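Local structure of putative agmatine deiminase (Streptococcus mutans, 2EWO) at residues E22-I27 and N310-N315; D117-A122 and S152-D157; C237-D242 and E250-Y255; N35-L40 and D95-D100. The protein probably catalyses the hydrolysis of agmatine to N-carbamoylputrescine and ammonia, as an agmatine deiminase of the guanidino-group-modifying (GME) enzyme clan. All coordinates share one frame; numbering follows the deposited sequence.

How the contacts relate
The four contacts show a chain of probable propeller fold held by contacts of very different sequence span. Contact 1 joins residues far apart in sequence, and the other three lie within the span it brackets. Contact 4 adjoins it: Leu-312 CD2 lies 3.3 Å from Arg-99 NH1. Contact 4 also touches contact 2, where Phe-120 packs on Asp-100, although the centres of these two are about 20 Å apart. Contact 3 stands apart, its centre about 25 Å from that of contact 1 and about 32 Å from that of contact 2. By analogy with related deiminases the active site probably opens among central loops, to which 95-100 may belong.

Contact 1. Residues E22-I27 and N310-N315; sequences EKQKQI and NFLIVN
Lys-23 and Asn-315 bring the two backbones closest, CA to CA 5.6 Å, and from there 23-27 and 312-315 run in broadly opposed directions, 134° apart. No ladder of backbone hydrogen bonds joins them, so side chains do the work. Asn-315 reaches across where the backbones come closest: its first torsion (chi1 47°) sets CG between its own backbone N and carbonyl carbon, and ND2 makes a weak hydrogen bond to the backbone O of Gln-24, 2.7 Å long but bent. The aliphatic part of Gln-24 lies beside the same amide, while its CD comes to 3.8 Å from Val-314 CA.

Deeper in, the contact becomes purely apolar. Ile-27 is extended at its second torsion (chi2 175°), which carries CD1 out to the opposing strand. There it meets Leu-312 tip to tip, CD1 to CD1 at 3.4 Å, and touches Val-314 CG1 at the same distance, the Ile-27 and Val-314 side chains crossing at about a right angle. Ile-56 of helix 43-57 packs on both Ile-27 and Val-314.

The strand 24-29 pairs with 62-66 and 364-367, whereas 312-314 pairs with 317-321. This is therefore a junction between two separate sheets, consistent with the small sheets set round a common centre in the alpha/beta propeller of the GME clan.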
# COMPACT_ATOMS: atom_id res chain seq x y z
N GLU A 22 -36.60 -7.01 -11.38
CA GLU A 22 -37.03 -8.05 -10.46
C GLU A 22 -36.59 -7.76 -9.03
O GLU A 22 -35.77 -6.87 -8.79
CB GLU A 22 -36.51 -9.42 -10.92
CG GLU A 22 -37.08 -9.86 -12.27
CD GLU A 22 -36.80 -11.33 -12.60
OE1 GLU A 22 -37.07 -12.20 -11.74
OE2 GLU A 22 -36.32 -11.61 -13.72
N LYS A 23 -37.16 -8.50 -8.07
CA LYS A 23 -36.84 -8.30 -6.66
C LYS A 23 -35.37 -8.56 -6.38
O LYS A 23 -34.77 -9.52 -6.88
CB LYS A 23 -37.71 -9.20 -5.78
CG LYS A 23 -37.50 -9.00 -4.27
CD LYS A 23 -38.36 -9.97 -3.45
CE LYS A 23 -38.06 -9.94 -1.95
NZ LYS A 23 -38.82 -11.01 -1.23
N GLN A 24 -34.81 -7.69 -5.55
CA GLN A 24 -33.40 -7.77 -5.23
C GLN A 24 -33.08 -7.53 -3.76
O GLN A 24 -33.70 -6.70 -3.12
CB GLN A 24 -32.63 -6.78 -6.09
CG GLN A 24 -33.11 -5.35 -6.00
CD GLN A 24 -32.52 -4.48 -7.09
OE1 GLN A 24 -32.70 -4.75 -8.28
NE2 GLN A 24 -31.80 -3.45 -6.69
N LYS A 25 -32.10 -8.28 -3.25
CA LYS A 25 -31.68 -8.18 -1.86
C LYS A 25 -30.94 -6.90 -1.48
O LYS A 25 -31.16 -6.39 -0.38
CB LYS A 25 -30.80 -9.38 -1.51
CG LYS A 25 -30.16 -9.28 -0.13
CD LYS A 25 -29.47 -10.58 0.23
CE LYS A 25 -28.82 -10.52 1.60
NZ LYS A 25 -28.44 -11.89 2.04
N GLN A 26 -30.08 -6.39 -2.35
CA GLN A 26 -29.32 -5.17 -2.05
C GLN A 26 -28.58 -4.66 -3.26
O GLN A 26 -28.74 -5.18 -4.36
CB GLN A 26 -28.29 -5.45 -0.96
CG GLN A 26 -27.40 -6.64 -1.29
CD GLN A 26 -26.32 -6.89 -0.27
OE1 GLN A 26 -25.83 -8.02 -0.13
NE2 GLN A 26 -25.92 -5.84 0.45
N ILE A 27 -27.77 -3.64 -3.03
CA ILE A 27 -26.98 -3.06 -4.10
C ILE A 27 -25.53 -2.86 -3.71
O ILE A 27 -25.23 -2.42 -2.61
CB ILE A 27 -27.55 -1.72 -4.57
CG1 ILE A 27 -28.78 -1.97 -5.42
CG2 ILE A 27 -26.49 -0.95 -5.36
CD1 ILE A 27 -29.48 -0.70 -5.84
N ASN A 310 -29.17 6.56 -17.52
CA ASN A 310 -28.28 5.98 -16.51
C ASN A 310 -28.96 5.97 -15.15
O ASN A 310 -28.53 6.66 -14.22
CB ASN A 310 -26.98 6.80 -16.43
CG ASN A 310 -25.90 6.29 -17.38
OD1 ASN A 310 -25.14 5.38 -17.03
ND2 ASN A 310 -25.85 6.86 -18.58
N PHE A 311 -30.03 5.20 -15.03
CA PHE A 311 -30.75 5.10 -13.77
C PHE A 311 -30.74 3.65 -13.25
O PHE A 311 -30.65 2.69 -14.03
CB PHE A 311 -32.20 5.65 -13.94
CG PHE A 311 -32.98 4.99 -15.07
CD1 PHE A 311 -33.66 3.80 -14.85
CD2 PHE A 311 -32.95 5.52 -16.35
CE1 PHE A 311 -34.29 3.15 -15.90
CE2 PHE A 311 -33.58 4.87 -17.41
CZ PHE A 311 -34.25 3.68 -17.18
N LEU A 312 -30.82 3.51 -11.93
CA LEU A 312 -30.81 2.19 -11.33
C LEU A 312 -32.24 1.81 -10.98
O LEU A 312 -33.02 2.64 -10.50
CB LEU A 312 -29.92 2.17 -10.08
CG LEU A 312 -29.47 0.81 -9.51
CD1 LEU A 312 -30.64 0.11 -8.88
CD2 LEU A 312 -28.87 -0.06 -10.62
N ILE A 313 -32.59 0.55 -11.25
CA ILE A 313 -33.92 0.02 -10.98
C ILE A 313 -33.95 -0.88 -9.74
O ILE A 313 -33.85 -2.10 -9.86
CB ILE A 313 -34.44 -0.82 -12.18
CG1 ILE A 313 -34.52 0.04 -13.43
CG2 ILE A 313 -35.81 -1.41 -11.85
CD1 ILE A 313 -35.40 1.28 -13.28
N VAL A 314 -34.09 -0.29 -8.56
CA VAL A 314 -34.16 -1.10 -7.35
C VAL A 314 -35.63 -1.56 -7.27
O VAL A 314 -36.43 -1.26 -8.16
CB VAL A 314 -33.80 -0.28 -6.09
CG1 VAL A 314 -32.56 0.54 -6.36
CG2 VAL A 314 -34.95 0.62 -5.68
N ASN A 315 -35.97 -2.32 -6.23
CA ASN A 315 -37.35 -2.76 -6.08
C ASN A 315 -38.11 -1.68 -5.30
O ASN A 315 -37.67 -1.22 -4.24
CB ASN A 315 -37.43 -4.13 -5.38
CG ASN A 315 -36.57 -4.22 -4.13
OD1 ASN A 315 -36.60 -3.34 -3.26
ND2 ASN A 315 -35.79 -5.29 -4.03

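Contact 2. Residues D117-A122 and S152-D157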
# COMPACT_ATOMS: atom_id res chain seq x y z
N ASP A 117 -18.60 -14.33 -13.78
CA ASP A 117 -17.51 -13.37 -13.70
C ASP A 117 -16.83 -13.26 -15.06
O ASP A 117 -16.27 -14.24 -15.56
CB ASP A 117 -16.52 -13.79 -12.61
CG ASP A 117 -15.31 -12.88 -12.52
OD1 ASP A 117 -15.38 -11.72 -13.00
OD2 ASP A 117 -14.29 -13.31 -11.94
N TRP A 118 -16.92 -12.08 -15.67
CA TRP A 118 -16.32 -11.83 -16.98
C TRP A 118 -14.88 -11.35 -16.80
O TRP A 118 -14.41 -11.12 -15.68
CB TRP A 118 -17.11 -10.77 -17.76
CG TRP A 118 -18.63 -10.90 -17.72
CD1 TRP A 118 -19.49 -10.24 -16.88
CD2 TRP A 118 -19.45 -11.77 -18.52
NE1 TRP A 118 -20.78 -10.65 -17.11
CE2 TRP A 118 -20.78 -11.59 -18.10
CE3 TRP A 118 -19.18 -12.70 -19.54
CZ2 TRP A 118 -21.85 -12.30 -18.67
CZ3 TRP A 118 -20.24 -13.40 -20.11
CH2 TRP A 118 -21.55 -13.19 -19.67
N GLU A 119 -14.19 -11.19 -17.92
CA GLU A 119 -12.82 -10.70 -17.88
C GLU A 119 -12.91 -9.20 -18.04
O GLU A 119 -13.65 -8.71 -18.89
CB GLU A 119 -12.03 -11.27 -19.05
CG GLU A 119 -12.19 -12.74 -19.20
CD GLU A 119 -10.86 -13.43 -19.19
OE1 GLU A 119 -9.98 -13.00 -19.97
OE2 GLU A 119 -10.69 -14.39 -18.41
N PHE A 120 -12.16 -8.46 -17.23
CA PHE A 120 -12.18 -7.00 -17.29
C PHE A 120 -10.82 -6.46 -17.72
O PHE A 120 -9.81 -6.83 -17.14
CB PHE A 120 -12.53 -6.45 -15.91
CG PHE A 120 -12.53 -4.95 -15.83
CD1 PHE A 120 -13.52 -4.22 -16.47
CD2 PHE A 120 -11.56 -4.28 -15.08
CE1 PHE A 120 -13.55 -2.84 -16.38
CE2 PHE A 120 -11.58 -2.90 -14.98
CZ PHE A 120 -12.57 -2.17 -15.63
N ASN A 121 -10.79 -5.59 -18.72
CA ASN A 121 -9.50 -5.05 -19.15
C ASN A 121 -9.51 -3.53 -19.22
O ASN A 121 -8.78 -2.93 -20.01
CB ASN A 121 -9.11 -5.64 -20.51
CG ASN A 121 -10.14 -5.36 -21.57
OD1 ASN A 121 -9.93 -5.63 -22.75
ND2 ASN A 121 -11.29 -4.81 -21.15
N ALA A 122 -10.34 -2.92 -18.39
CA ALA A 122 -10.47 -1.46 -18.33
C ALA A 122 -11.05 -0.85 -19.61
O ALA A 122 -10.59 0.20 -20.08
CB ALA A 122 -9.12 -0.82 -18.00
N SER A 152 -19.44 -19.12 -8.92
CA SER A 152 -19.38 -18.28 -10.10
C SER A 152 -18.83 -19.02 -11.29
O SER A 152 -18.14 -20.02 -11.15
CB SER A 152 -18.52 -17.06 -9.83
OG SER A 152 -17.19 -17.45 -9.53
N TYR A 153 -19.15 -18.49 -12.47
CA TYR A 153 -18.69 -19.04 -13.74
C TYR A 153 -17.67 -18.05 -14.27
O TYR A 153 -17.92 -16.85 -14.23
CB TYR A 153 -19.84 -19.13 -14.75
CG TYR A 153 -20.98 -20.03 -14.35
CD1 TYR A 153 -21.98 -19.60 -13.47
CD2 TYR A 153 -21.04 -21.34 -14.82
CE1 TYR A 153 -23.01 -20.44 -13.06
CE2 TYR A 153 -22.06 -22.19 -14.42
CZ TYR A 153 -23.03 -21.74 -13.54
OH TYR A 153 -23.97 -22.63 -13.09
N LYS A 154 -16.54 -18.55 -14.76
CA LYS A 154 -15.49 -17.68 -15.31
C LYS A 154 -15.36 -17.81 -16.83
O LYS A 154 -14.97 -18.85 -17.36
CB LYS A 154 -14.13 -18.00 -14.67
CG LYS A 154 -13.01 -17.08 -15.12
CD LYS A 154 -13.28 -15.64 -14.70
CE LYS A 154 -12.12 -14.71 -15.07
NZ LYS A 154 -12.40 -13.29 -14.68
N THR A 155 -15.71 -16.72 -17.52
CA THR A 155 -15.63 -16.67 -18.97
C THR A 155 -14.19 -16.39 -19.37
O THR A 155 -13.82 -15.24 -19.63
CB THR A 155 -16.56 -15.56 -19.53
OG1 THR A 155 -16.24 -14.31 -18.91
CG2 THR A 155 -18.01 -15.90 -19.25
N LYS A 156 -13.36 -17.43 -19.42
CA LYS A 156 -11.96 -17.25 -19.76
C LYS A 156 -11.76 -16.69 -21.16
O LYS A 156 -12.35 -17.17 -22.14
CB LYS A 156 -11.18 -18.56 -19.60
CG LYS A 156 -9.66 -18.40 -19.72
CD LYS A 156 -8.87 -19.61 -19.20
CE LYS A 156 -7.35 -19.34 -19.24
NZ LYS A 156 -6.50 -20.42 -18.65
N ASP A 157 -10.93 -15.66 -21.23
CA ASP A 157 -10.57 -14.96 -22.46
C ASP A 157 -11.70 -14.15 -23.09
O ASP A 157 -11.55 -13.60 -24.18
CB ASP A 157 -9.99 -15.94 -23.48
CG ASP A 157 -8.67 -16.52 -23.02
OD1 ASP A 157 -7.79 -15.72 -22.63
OD2 ASP A 157 -8.50 -17.76 -23.04
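Asp-117 and Lys-154 are bridge partners with side chains on one face of the sheet, and their torsions explain how the charged ends meet. Asp-117 CG is anti to its backbone N (chi1 176°), while Lys-154 bends at its second torsion (chi2 63°), turning CD toward the neighbouring strand. The chain beyond is extended, and NZ ends 3.3 Å from Asp-117 OD2 in a salt bridge whose hydrogen bond is weak. The same ammonium donates to Trp-118 O at 3.1 Å, approaching from above the carbonyl plane. Arg-4 forms a further salt bridge with Asp-117 OD2, so OD2 is shared by two basic groups, which would probably help keep the carboxylate ionised. Glu-119, its chain bent at chi2, lays CG and its carboxylate against the backbone of 155-157, with CG near Thr-155 O, while OE2 stays 4.2 Å from Lys-154 NZ.

Trp-118 turns to the other face of the sheet. The methyl group of Thr-155 rests against its six-membered ring, CG2 to Trp-118 CE3 at 3.4 Å; the indole N-H is used by Thr-104 OG1.

The backbone pairing runs between the two faces. Asp-117 N donates to Tyr-153 O at 2.6 Å, and Thr-155 N donates to Asp-117 O at 3.2 Å, so that Asp-117 bonds to the residues flanking Lys-154. The short strand axes run at 17° to each other. Such bonding is the signature of parallel strands, and here the connection passes through helix 137-146, which packs against Asp-117: a beta-alpha-beta crossover.

Contact 3. Residues C237-D242 and E250-Y255; sequences CIYTDD and EAKAAY
Tyr-239 and Tyr-255 lead a local, largely apolar packing contact in which the chain leaving strand 234-237 lies against the helix that follows it, 248-259. Both side chains have CG anti to the backbone N (chi1 -173° for Tyr-239), and they cross at about a right angle. The ring centroids are 4.8 Å apart and the planes make 62°, with Tyr-239 CD1 meeting Tyr-255 CD2 at 3.3 Å. Farther along the Tyr-239 ring, CE1 touches the aliphatic chain of Lys-252 at its CG, 3.9 Å away. That lysine bends at its third torsion (chi3 65°); its NZ is hydrogen-bonded to Tyr-248 OH, away from this contact, and only CG touches the ring.

Ala-251, Ala-254 and Tyr-255 fall on one side of the helix and receive the rest of the segment. The methyl of Ala-251 meets Ile-238 CG1 at 3.9 Å and also lies close to the backbone O of Ile-238. Beyond it, Cys-237 SG approaches Ala-254 CB at 4.2 Å and then the CB of Tyr-255. Val-271 touches both Cys-237 and Tyr-255, and Lys-273 both tyrosines, continuing the packing beyond the two segments. At the far end Thr-240 OG1 accepts from Asp-242 N at 3.3 Å, forming an ST turn.

Since no hydrogen bond spans the two segments, shape and apolar burial join them, while Lys-252 NZ and the acceptor role of Thr-240 OG1 are met by partners on their own sides of the interface.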
# COMPACT_ATOMS: atom_id res chain seq x y z
N CYS A 237 -35.49 4.39 -23.95
CA CYS A 237 -34.62 4.84 -25.01
C CYS A 237 -34.59 6.35 -25.09
O CYS A 237 -35.63 7.01 -25.04
CB CYS A 237 -35.06 4.26 -26.35
SG CYS A 237 -33.88 4.57 -27.67
N ILE A 238 -33.39 6.92 -25.19
CA ILE A 238 -33.26 8.36 -25.30
C ILE A 238 -33.79 8.80 -26.66
O ILE A 238 -33.67 8.07 -27.64
CB ILE A 238 -31.78 8.82 -25.17
CG1 ILE A 238 -30.88 7.97 -26.07
CG2 ILE A 238 -31.33 8.77 -23.72
CD1 ILE A 238 -29.43 8.37 -26.03
N TYR A 239 -34.41 9.98 -26.71
CA TYR A 239 -34.94 10.50 -27.97
C TYR A 239 -35.12 12.02 -27.96
O TYR A 239 -35.81 12.58 -27.10
CB TYR A 239 -36.26 9.81 -28.33
CG TYR A 239 -36.79 10.16 -29.71
CD1 TYR A 239 -36.38 9.44 -30.84
CD2 TYR A 239 -37.66 11.24 -29.89
CE1 TYR A 239 -36.84 9.77 -32.12
CE2 TYR A 239 -38.13 11.58 -31.17
CZ TYR A 239 -37.71 10.85 -32.28
OH TYR A 239 -38.16 11.18 -33.54
N THR A 240 -34.47 12.68 -28.92
CA THR A 240 -34.55 14.14 -29.06
C THR A 240 -34.81 14.45 -30.52
O THR A 240 -34.50 13.64 -31.40
CB THR A 240 -33.24 14.84 -28.61
OG1 THR A 240 -33.37 16.26 -28.79
CG2 THR A 240 -32.05 14.34 -29.43
N ASP A 241 -35.38 15.61 -30.80
CA ASP A 241 -35.66 15.99 -32.18
C ASP A 241 -34.67 17.03 -32.66
O ASP A 241 -34.59 17.32 -33.86
CB ASP A 241 -37.10 16.51 -32.29
CG ASP A 241 -38.11 15.37 -32.26
OD1 ASP A 241 -38.15 14.60 -33.25
OD2 ASP A 241 -38.84 15.25 -31.26
N ASP A 242 -33.91 17.58 -31.72
CA ASP A 242 -32.90 18.58 -32.04
C ASP A 242 -31.87 17.98 -32.98
O ASP A 242 -31.00 17.23 -32.56
CB ASP A 242 -32.21 19.06 -30.78
CG ASP A 242 -31.84 20.51 -30.85
OD1 ASP A 242 -31.27 20.93 -31.89
OD2 ASP A 242 -32.13 21.23 -29.87
N GLU A 250 -27.60 9.02 -33.25
CA GLU A 250 -27.41 7.73 -32.60
C GLU A 250 -28.68 7.34 -31.87
O GLU A 250 -29.09 6.19 -31.91
CB GLU A 250 -26.24 7.77 -31.60
CG GLU A 250 -24.98 8.40 -32.13
CD GLU A 250 -24.88 9.87 -31.76
OE1 GLU A 250 -25.76 10.65 -32.20
OE2 GLU A 250 -23.93 10.23 -31.02
N ALA A 251 -29.30 8.32 -31.21
CA ALA A 251 -30.53 8.09 -30.45
C ALA A 251 -31.68 7.69 -31.37
O ALA A 251 -32.39 6.72 -31.10
CB ALA A 251 -30.90 9.34 -29.67
N LYS A 252 -31.87 8.44 -32.44
CA LYS A 252 -32.94 8.14 -33.37
C LYS A 252 -32.66 6.80 -34.04
O LYS A 252 -33.55 5.96 -34.16
CB LYS A 252 -33.06 9.25 -34.41
CG LYS A 252 -34.40 9.26 -35.13
CD LYS A 252 -34.41 10.30 -36.23
CE LYS A 252 -33.40 9.95 -37.31
NZ LYS A 252 -33.14 11.11 -38.22
N ALA A 253 -31.42 6.60 -34.48
CA ALA A 253 -31.00 5.36 -35.14
C ALA A 253 -31.32 4.17 -34.25
O ALA A 253 -31.63 3.08 -34.73
CB ALA A 253 -29.50 5.40 -35.42
N ALA A 254 -31.23 4.41 -32.94
CA ALA A 254 -31.51 3.39 -31.95
C ALA A 254 -33.01 3.17 -31.83
O ALA A 254 -33.49 2.04 -31.81
CB ALA A 254 -30.94 3.80 -30.60
N TYR A 255 -33.74 4.28 -31.76
CA TYR A 255 -35.19 4.26 -31.62
C TYR A 255 -35.83 3.51 -32.78
O TYR A 255 -36.74 2.69 -32.59
CB TYR A 255 -35.73 5.69 -31.54
CG TYR A 255 -37.17 5.77 -31.07
CD1 TYR A 255 -38.19 5.14 -31.78
CD2 TYR A 255 -37.50 6.49 -29.92
CE1 TYR A 255 -39.51 5.22 -31.37
CE2 TYR A 255 -38.83 6.57 -29.49
CZ TYR A 255 -39.83 5.93 -30.22
OH TYR A 255 -41.15 6.00 -29.83

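Contact 4. Residues N35-L40 and D95-D100; sequences NDNWRL and DAWIRD
Trp-38 and Trp-97 reach toward each other tip to tip, their six-membered rings nearly parallel (17°) but slid apart, with centroids 5.6 Å from one another. The rings barely overlap; CZ2 of Trp-38 touches CZ2 of Trp-97 at 3.4 Å.

What relates the two indoles is the carboxylate of Asp-95, gripped at both oxygens. Trp-38 NE1 donates to Asp-95 OD1 at 3.1 Å, nearly straight (159°) and close to the ring plane, and OD1 accepts through its syn lone pair. Trp-97 NE1 donates to Asp-95 OD2 at 2.9 Å, again in its own ring plane, yet it meets that oxygen from above the carboxylate. Both segments are loops linking secondary-structure elements; in the GME-clan propeller, loops of this kind line the central pocket, so a position near the active site is plausible, though not established here.

Asn-37 OD1 sits 3.5 Å above one face of Trp-38, offset toward the rim. The same oxygen comes to 3.6 Å from Asp-95 OD2, the two side chains crossing at about a right angle with their planes 77° apart. Trp-123 meets Trp-97 edge-to-face, while Leu-40 packs on Leu-40 of a neighbouring subunit.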
# COMPACT_ATOMS: atom_id res chain seq x y z
N ASN A 35 -6.89 10.43 -8.28
CA ASN A 35 -6.83 11.80 -8.79
C ASN A 35 -6.60 11.86 -10.31
O ASN A 35 -6.70 12.92 -10.93
CB ASN A 35 -5.70 12.56 -8.09
CG ASN A 35 -5.78 12.44 -6.59
OD1 ASN A 35 -6.51 11.59 -6.07
ND2 ASN A 35 -5.01 13.27 -5.88
N ASP A 36 -6.29 10.71 -10.89
CA ASP A 36 -6.05 10.59 -12.33
C ASP A 36 -7.36 10.85 -13.05
O ASP A 36 -7.37 11.30 -14.19
CB ASP A 36 -5.58 9.17 -12.69
CG ASP A 36 -4.32 8.75 -11.95
OD1 ASP A 36 -4.30 8.84 -10.69
OD2 ASP A 36 -3.35 8.32 -12.63
N ASN A 37 -8.48 10.54 -12.39
CA ASN A 37 -9.78 10.72 -13.02
C ASN A 37 -10.75 11.67 -12.31
O ASN A 37 -11.50 12.38 -12.97
CB ASN A 37 -10.45 9.36 -13.18
CG ASN A 37 -11.80 9.46 -13.83
OD1 ASN A 37 -12.71 8.68 -13.51
ND2 ASN A 37 -11.96 10.40 -14.75
N TRP A 38 -10.75 11.68 -10.98
CA TRP A 38 -11.66 12.54 -10.24
C TRP A 38 -10.99 13.81 -9.73
O TRP A 38 -9.93 13.76 -9.10
CB TRP A 38 -12.28 11.77 -9.08
CG TRP A 38 -12.85 10.43 -9.49
CD1 TRP A 38 -12.24 9.22 -9.37
CD2 TRP A 38 -14.13 10.18 -10.08
NE1 TRP A 38 -13.06 8.23 -9.84
CE2 TRP A 38 -14.23 8.79 -10.29
CE3 TRP A 38 -15.20 10.99 -10.46
CZ2 TRP A 38 -15.36 8.19 -10.85
CZ3 TRP A 38 -16.33 10.40 -11.02
CH2 TRP A 38 -16.39 9.01 -11.21
N ARG A 39 -11.62 14.95 -10.01
CA ARG A 39 -11.07 16.23 -9.60
C ARG A 39 -11.14 16.46 -8.11
O ARG A 39 -11.92 15.81 -7.41
CB ARG A 39 -11.80 17.36 -10.32
CG ARG A 39 -13.20 17.63 -9.82
CD ARG A 39 -13.91 18.65 -10.70
NE ARG A 39 -15.23 18.99 -10.18
CZ ARG A 39 -15.45 19.96 -9.30
NH1 ARG A 39 -14.44 20.69 -8.84
NH2 ARG A 39 -16.67 20.18 -8.88
N LEU A 40 -10.32 17.38 -7.64
CA LEU A 40 -10.26 17.73 -6.23
C LEU A 40 -10.14 16.51 -5.31
O LEU A 40 -10.97 16.30 -4.43
CB LEU A 40 -11.50 18.55 -5.85
CG LEU A 40 -11.60 20.01 -6.31
CD1 LEU A 40 -10.39 20.79 -5.79
CD2 LEU A 40 -11.66 20.09 -7.81
N ASP A 95 -10.62 1.78 -9.73
CA ASP A 95 -11.63 2.80 -9.99
C ASP A 95 -13.00 2.25 -9.63
O ASP A 95 -13.24 1.05 -9.74
CB ASP A 95 -11.62 3.24 -11.44
CG ASP A 95 -11.86 4.71 -11.58
OD1 ASP A 95 -11.92 5.38 -10.52
OD2 ASP A 95 -11.97 5.22 -12.71
N ALA A 96 -13.90 3.15 -9.23
CA ALA A 96 -15.25 2.79 -8.80
C ALA A 96 -16.26 2.57 -9.92
O ALA A 96 -16.96 3.49 -10.29
CB ALA A 96 -15.78 3.84 -7.84
N TRP A 97 -16.34 1.35 -10.46
CA TRP A 97 -17.29 1.04 -11.52
C TRP A 97 -17.85 -0.38 -11.39
O TRP A 97 -17.90 -1.17 -12.35
CB TRP A 97 -16.65 1.25 -12.90
CG TRP A 97 -16.10 2.64 -13.05
CD1 TRP A 97 -14.81 3.03 -12.84
CD2 TRP A 97 -16.85 3.84 -13.32
NE1 TRP A 97 -14.71 4.40 -12.96
CE2 TRP A 97 -15.94 4.92 -13.25
CE3 TRP A 97 -18.19 4.11 -13.60
CZ2 TRP A 97 -16.34 6.25 -13.45
CZ3 TRP A 97 -18.59 5.43 -13.80
CH2 TRP A 97 -17.66 6.48 -13.73
N ILE A 98 -18.30 -0.70 -10.18
CA ILE A 98 -18.85 -2.00 -9.85
C ILE A 98 -19.77 -2.55 -10.94
O ILE A 98 -19.96 -3.76 -11.05
CB ILE A 98 -19.63 -1.94 -8.51
CG1 ILE A 98 -20.20 -3.32 -8.16
CG2 ILE A 98 -20.73 -0.89 -8.60
CD1 ILE A 98 -19.15 -4.30 -7.71
N ARG A 99 -20.36 -1.67 -11.74
CA ARG A 99 -21.26 -2.09 -12.80
C ARG A 99 -20.55 -2.94 -13.83
O ARG A 99 -21.12 -3.89 -14.34
CB ARG A 99 -21.85 -0.88 -13.52
CG ARG A 99 -22.81 -1.24 -14.65
CD ARG A 99 -24.26 -1.02 -14.25
NE ARG A 99 -24.96 -2.19 -13.75
CZ ARG A 99 -25.85 -2.16 -12.75
NH1 ARG A 99 -26.13 -1.01 -12.15
NH2 ARG A 99 -26.48 -3.25 -12.37
N ASP A 100 -19.31 -2.59 -14.12
CA ASP A 100 -18.56 -3.33 -15.13
C ASP A 100 -17.74 -4.47 -14.59
O ASP A 100 -17.99 -5.63 -14.91
CB ASP A 100 -17.67 -2.37 -15.88
CG ASP A 100 -18.44 -1.25 -16.48
OD1 ASP A 100 -19.30 -1.55 -17.33
OD2 ASP A 100 -18.20 -0.08 -16.10